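Local coordinates for ABC transporter, substrate binding protein (Mannopine) (Agrobacterium fabrum, PDB 5L9S), which serves as a periplasmic solute-binding protein of an ABC transporter, probably delivering the opine mannopine to its membrane partner for uptake, at residues Ile254-Trp257 / Leu258-Ala262. Numbering follows the deposited sequence.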
# COMPACT_ATOMS: atom_id res chain seq x y z
N ILE A 254 7.04 -18.02 2.72
CA ILE A 254 7.51 -16.63 2.65
C ILE A 254 8.71 -16.53 1.69
O ILE A 254 8.69 -15.71 0.77
CB ILE A 254 7.82 -16.05 4.05
CG1 ILE A 254 6.54 -15.94 4.91
CG2 ILE A 254 8.52 -14.68 3.92
CD1 ILE A 254 6.74 -15.26 6.29
N GLU A 255 9.75 -17.37 1.92
CA GLU A 255 10.98 -17.45 1.12
C GLU A 255 10.63 -17.69 -0.35
O GLU A 255 11.23 -17.05 -1.22
CB GLU A 255 11.90 -18.58 1.63
CG GLU A 255 13.32 -18.54 1.07
CD GLU A 255 14.22 -19.73 1.35
OE1 GLU A 255 14.06 -20.40 2.40
OE2 GLU A 255 15.13 -19.97 0.52
N PHE A 256 9.63 -18.59 -0.60
CA PHE A 256 9.13 -18.91 -1.94
C PHE A 256 8.69 -17.66 -2.68
O PHE A 256 9.01 -17.52 -3.85
CB PHE A 256 7.97 -19.94 -1.90
CG PHE A 256 7.54 -20.44 -3.27
CD1 PHE A 256 8.24 -21.46 -3.91
CD2 PHE A 256 6.45 -19.88 -3.92
CE1 PHE A 256 7.85 -21.90 -5.18
CE2 PHE A 256 6.06 -20.32 -5.19
CZ PHE A 256 6.76 -21.34 -5.81
N TRP A 257 7.94 -16.78 -2.01
CA TRP A 257 7.44 -15.53 -2.55
C TRP A 257 8.57 -14.55 -2.81
O TRP A 257 8.67 -14.03 -3.93
CB TRP A 257 6.40 -14.91 -1.59
CG TRP A 257 5.96 -13.54 -2.00
CD1 TRP A 257 6.42 -12.34 -1.51
CD2 TRP A 257 5.02 -13.22 -3.03
NE1 TRP A 257 5.84 -11.30 -2.19
CE2 TRP A 257 4.97 -11.80 -3.12
CE3 TRP A 257 4.23 -13.99 -3.90
CZ2 TRP A 257 4.12 -11.14 -4.02
CZ3 TRP A 257 3.37 -13.33 -4.77
CH2 TRP A 257 3.30 -11.93 -4.80
N LEU A 258 9.40 -14.27 -1.79
CA LEU A 258 10.48 -13.29 -1.92
C LEU A 258 11.53 -13.64 -3.00
O LEU A 258 12.04 -12.74 -3.68
CB LEU A 258 11.15 -13.00 -0.57
CG LEU A 258 10.31 -12.19 0.40
CD1 LEU A 258 10.92 -12.22 1.78
CD2 LEU A 258 10.06 -10.72 -0.12
N ARG A 259 11.80 -14.94 -3.17
CA ARG A 259 12.80 -15.42 -4.12
C ARG A 259 12.24 -15.75 -5.51
O ARG A 259 13.03 -16.12 -6.39
CB ARG A 259 13.57 -16.63 -3.53
CG ARG A 259 14.35 -16.28 -2.26
CD ARG A 259 15.51 -17.20 -2.02
NE ARG A 259 16.67 -16.46 -1.50
CZ ARG A 259 17.07 -16.49 -0.23
NH1 ARG A 259 18.12 -15.78 0.15
NH2 ARG A 259 16.43 -17.24 0.66
N ASN A 260 10.92 -15.59 -5.73
CA ASN A 260 10.27 -15.91 -7.01
C ASN A 260 9.72 -14.68 -7.77
O ASN A 260 8.55 -14.35 -7.61
CB ASN A 260 9.18 -16.98 -6.84
CG ASN A 260 8.97 -17.84 -8.07
OD1 ASN A 260 8.45 -17.41 -9.10
ND2 ASN A 260 9.41 -19.08 -7.97
N PRO A 261 10.52 -14.01 -8.64
CA PRO A 261 9.99 -12.85 -9.38
C PRO A 261 8.80 -13.16 -10.29
O PRO A 261 7.95 -12.29 -10.48
CB PRO A 261 11.21 -12.34 -10.16
CG PRO A 261 12.40 -12.89 -9.44
CD PRO A 261 11.95 -14.24 -8.96
N ALA A 262 8.72 -14.40 -10.82
CA ALA A 262 7.64 -14.86 -11.71
C ALA A 262 6.31 -14.92 -10.97
O ALA A 262 5.28 -14.49 -11.51
CB ALA A 262 7.98 -16.21 -12.30
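Arg259 N donates to Glu255 O at 2.9 Å, an i to i+4 bond in the closing turn of helix 247-258; one residue earlier, Leu258 N reaches Ile254 O at 3.0 Å. The same Glu255-Arg259 pair also meets through its side chains. Glu255 CG stands anti to the backbone N (chi1 -167°) and the chain runs on extended, bringing OE2 to the guanidinium edge, 3.0 Å from Arg259 NH2. Carboxylate and guanidinium planes lie 79° apart, so this salt bridge uses a single, weak hydrogen bond rather than a paired one. The other terminal nitrogen, NH1, bonds weakly to Gln87 O, and Phe88 packs against both side chains.

On the buried side Ile254 and Leu258 run alongside each other, CG2 of Ile254 4.0 Å from CD1 of Leu258, and both touch Ala104 of strand 103-116. Trp257 NE1 makes weak hydrogen bonds to Lys105 O and Leu106 O of the same strand.

Beyond Arg259 the chain turns: Asn260 N bonds to Trp257 O at 3.3 Å, an i to i+3 bond. Asn260 then swings its amide back beside Phe256, ND2 over one ring face and 4.1 Å from CZ, with the two planes inclined by 29°. Asn260 OD1 accepts a hydrogen bond from Ala263 N. Asn260 is thus the N-cap of helix 261-271, with Pro261 in the first turn, and the whole is a short connection in which one helix ends and the next is capped, within a lobe of the periplasmic binding protein fold.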